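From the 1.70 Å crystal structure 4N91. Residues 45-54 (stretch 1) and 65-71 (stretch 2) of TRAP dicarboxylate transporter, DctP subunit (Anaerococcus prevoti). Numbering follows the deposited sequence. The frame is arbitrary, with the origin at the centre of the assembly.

Stretch 1 45-54: THLGLLAFEE
Stretch 2, residues 65-71: DIQVYPS

Residues 45-54 lie within a longer α-helix, with phi from -53° to -69° and psi from -32° to -51° and a regular ladder of i to i+4 hydrogen bonds, from Leu49 N to Thr45 O (3.0 Å) through to Glu54 N to Leu50 O (2.9 Å). Residues 65-69 form a β-strand, with phi between -116° and -87° and psi between 101° and 125°; Pro70 (-83°/-179°) and Ser71 (47°/44°) then leave it. Helix and strand run antiparallel, their N-to-C directions 172° apart and their axes 8.7 Å apart at closest approach. The register is set by three CA pairs: His46 CA to Pro70 CA at 6.8 Å, Leu49 CA to Val68 CA at 7.1 Å, and Glu53 CA to Ile66 CA at 5.7 Å.

No direct hydrogen bond crosses between the stretches. Packing does most of the work, burying 381 Å² in total, and it centres on Ile66, Val68 and Glu53. The alternation of the strand turns Ile66 and Val68 toward the helix, while Asp65, Gln67 and Tyr69 point their CA-to-CB bonds away. Among these three side chains, Gln67 NE2 donates to Asp65 OD2 (3.0 Å) and Tyr69 OH donates to Gln67 OE1 (2.8 Å), a polar chain running along the strand.

Ile66, with chi1 m and chi2 t, covers the most surface. Its extended branch brings CD1 to 3.6 Å from Phe52 CE2. The CA-to-CB bond of Phe52 points sideways to the strand, but chi1 t and chi2 of 75° carry the ring nearer, where it meets the methyl obliquely. Ile66 CG2 lies 3.8 Å from Glu53 CB and also 4.0 Å from Phe52 CE2; a β-branched residue suits the extended backbone and fills this buried site with apolar surface.

Val68, with chi1 t, sets both methyls near Leu49 CB, CG1 at 4.1 Å and CG2 at 4.3 Å. Its CG1 also sits 3.8 Å from His46 ND1, while CG2 reaches 3.6 Å from Glu53 OE1. Leu49 (chi1 m, chi2 t) points toward the strand and is buried; its apolar side chain suits a place against these methyls, leaving no polar group unpaired. His46 leaves the helix sideways, and chi1 t with chi2 of 66° swings its ring nearer; ND1 also lies 3.9 Å from Pro70 CB. The ring can pack on Val68 and Pro70 in a buried position because ND1 is hydrogen-bonded elsewhere in the structure. The compact proline ring, C-gamma endo, thus extends the apolar surface past the end of the strand.

Glu53 is the polar member of the central trio. Its chi1 and chi2 are both t, with chi3 at -6°, so the side chain is extended, running across the strand direction, and the carboxylate comes close to the strand backbone. OE2 stands 3.1 Å from Ile66 O, but both are acceptors and this is no hydrogen bond. The useful link is through water: one molecule donates to Glu53 OE1 at 2.9 Å and accepts from Val68 N at 2.9 Å. Glutamate suits this partly exposed place because its aliphatic stem packs on Ile66 while its carboxylate engages the bridging water.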

# COMPACT_ATOMS: atom_id res chain seq x y z
N THR A 45 -7.89 -1.03 -7.76
CA THR A 45 -6.66 -0.81 -8.53
C THR A 45 -6.74 -1.31 -9.95
O THR A 45 -6.27 -0.64 -10.86
CB THR A 45 -5.48 -1.43 -7.75
OG1 THR A 45 -5.32 -0.69 -6.54
CG2 THR A 45 -4.19 -1.41 -8.57
N HIS A 46 -7.34 -2.48 -10.17
CA HIS A 46 -7.52 -2.94 -11.53
C HIS A 46 -8.49 -2.02 -12.29
O HIS A 46 -8.23 -1.66 -13.43
CB HIS A 46 -8.01 -4.39 -11.57
CG HIS A 46 -8.01 -4.96 -12.95
ND1 HIS A 46 -6.85 -5.19 -13.67
CD2 HIS A 46 -9.02 -5.31 -13.77
CE1 HIS A 46 -7.15 -5.66 -14.86
NE2 HIS A 46 -8.46 -5.77 -14.94
N LEU A 47 -9.58 -1.61 -11.64
CA LEU A 47 -10.57 -0.74 -12.27
C LEU A 47 -9.93 0.60 -12.61
O LEU A 47 -10.17 1.15 -13.68
CB LEU A 47 -11.78 -0.53 -11.36
CG LEU A 47 -12.48 -1.81 -10.91
CD1 LEU A 47 -13.62 -1.49 -9.96
CD2 LEU A 47 -12.96 -2.58 -12.10
N GLY A 48 -9.11 1.14 -11.71
CA GLY A 48 -8.39 2.36 -12.01
C GLY A 48 -7.44 2.20 -13.19
O GLY A 48 -7.32 3.08 -14.06
N LEU A 49 -6.72 1.09 -13.22
CA LEU A 49 -5.77 0.89 -14.31
C LEU A 49 -6.47 0.67 -15.65
O LEU A 49 -5.95 1.09 -16.70
CB LEU A 49 -4.78 -0.23 -13.98
CG LEU A 49 -3.75 0.08 -12.89
CD1 LEU A 49 -3.04 -1.16 -12.43
CD2 LEU A 49 -2.74 1.11 -13.40
N LEU A 50 -7.64 0.05 -15.64
CA LEU A 50 -8.42 -0.08 -16.86
C LEU A 50 -8.84 1.32 -17.34
O LEU A 50 -8.88 1.60 -18.54
CB LEU A 50 -9.66 -0.95 -16.64
CG LEU A 50 -9.40 -2.46 -16.49
CD1 LEU A 50 -10.73 -3.18 -16.31
CD2 LEU A 50 -8.64 -3.01 -17.68
N ALA A 51 -9.16 2.20 -16.40
CA ALA A 51 -9.53 3.59 -16.77
C ALA A 51 -8.31 4.33 -17.37
O ALA A 51 -8.42 5.06 -18.36
CB ALA A 51 -10.08 4.32 -15.58
N PHE A 52 -7.16 4.13 -16.75
CA PHE A 52 -5.89 4.61 -17.29
C PHE A 52 -5.68 4.15 -18.74
O PHE A 52 -5.38 4.97 -19.63
CB PHE A 52 -4.75 4.11 -16.39
CG PHE A 52 -3.37 4.29 -16.98
CD1 PHE A 52 -2.76 5.53 -17.01
CD2 PHE A 52 -2.66 3.19 -17.47
CE1 PHE A 52 -1.48 5.69 -17.55
CE2 PHE A 52 -1.38 3.35 -18.00
CZ PHE A 52 -0.79 4.60 -18.04
N GLU A 53 -5.84 2.85 -18.97
CA GLU A 53 -5.65 2.28 -20.29
C GLU A 53 -6.60 2.91 -21.29
O GLU A 53 -6.21 3.30 -22.40
CB GLU A 53 -5.87 0.78 -20.26
CG GLU A 53 -5.91 0.13 -21.62
CD GLU A 53 -6.02 -1.37 -21.54
OE1 GLU A 53 -5.96 -1.89 -20.41
OE2 GLU A 53 -6.16 -2.02 -22.59
N GLU A 54 -7.87 3.03 -20.91
CA GLU A 54 -8.85 3.58 -21.82
C GLU A 54 -8.56 5.06 -22.11
O GLU A 54 -8.67 5.53 -23.25
CB GLU A 54 -10.24 3.41 -21.23
CG GLU A 54 -11.35 3.84 -22.20
CD GLU A 54 -12.73 3.67 -21.63
OE1 GLU A 54 -12.83 3.29 -20.44
OE2 GLU A 54 -13.72 3.90 -22.37
N ASP A 65 -0.20 0.35 -27.01
CA ASP A 65 -1.09 -0.67 -26.50
C ASP A 65 -0.74 -0.87 -25.03
O ASP A 65 0.32 -1.40 -24.72
CB ASP A 65 -0.92 -1.98 -27.27
CG ASP A 65 -1.76 -3.10 -26.70
OD1 ASP A 65 -2.68 -2.83 -25.90
OD2 ASP A 65 -1.51 -4.26 -27.07
N ILE A 66 -1.61 -0.42 -24.14
CA ILE A 66 -1.38 -0.60 -22.70
C ILE A 66 -1.93 -1.95 -22.26
O ILE A 66 -3.10 -2.24 -22.48
CB ILE A 66 -1.99 0.57 -21.90
CG1 ILE A 66 -1.14 1.83 -22.13
CG2 ILE A 66 -2.07 0.24 -20.43
CD1 ILE A 66 -1.76 3.09 -21.61
N GLN A 67 -1.08 -2.79 -21.68
CA GLN A 67 -1.50 -4.10 -21.22
C GLN A 67 -1.39 -4.23 -19.71
O GLN A 67 -0.32 -4.03 -19.16
CB GLN A 67 -0.67 -5.17 -21.90
CG GLN A 67 -0.86 -5.18 -23.40
CD GLN A 67 0.03 -6.18 -24.10
OE1 GLN A 67 0.86 -6.85 -23.48
NE2 GLN A 67 -0.13 -6.28 -25.42
N VAL A 68 -2.52 -4.54 -19.06
CA VAL A 68 -2.58 -4.57 -17.61
C VAL A 68 -2.57 -6.03 -17.17
O VAL A 68 -3.37 -6.83 -17.63
CB VAL A 68 -3.82 -3.84 -17.07
CG1 VAL A 68 -3.84 -3.88 -15.53
CG2 VAL A 68 -3.88 -2.42 -17.56
N TYR A 69 -1.63 -6.37 -16.30
CA TYR A 69 -1.46 -7.71 -15.79
C TYR A 69 -1.81 -7.77 -14.31
O TYR A 69 -0.99 -7.40 -13.44
CB TYR A 69 -0.01 -8.17 -15.99
CG TYR A 69 0.41 -8.31 -17.44
CD1 TYR A 69 0.83 -7.22 -18.18
CD2 TYR A 69 0.40 -9.56 -18.06
CE1 TYR A 69 1.21 -7.34 -19.50
CE2 TYR A 69 0.78 -9.69 -19.39
CZ TYR A 69 1.17 -8.57 -20.10
OH TYR A 69 1.56 -8.67 -21.42
N PRO A 70 -3.01 -8.27 -13.98
CA PRO A 70 -3.43 -8.32 -12.59
C PRO A 70 -2.89 -9.55 -11.86
O PRO A 70 -2.14 -10.33 -12.44
CB PRO A 70 -4.95 -8.43 -12.71
CG PRO A 70 -5.12 -9.28 -13.93
CD PRO A 70 -4.05 -8.79 -14.89
N SER A 71 -3.26 -9.67 -10.59
CA SER A 71 -3.09 -10.91 -9.80
C SER A 71 -1.72 -11.58 -9.90
O SER A 71 -1.58 -12.82 -10.02
CB SER A 71 -4.20 -11.89 -10.15
OG SER A 71 -4.21 -12.12 -11.53
O HOH W 1 -5.03 -4.61 -20.55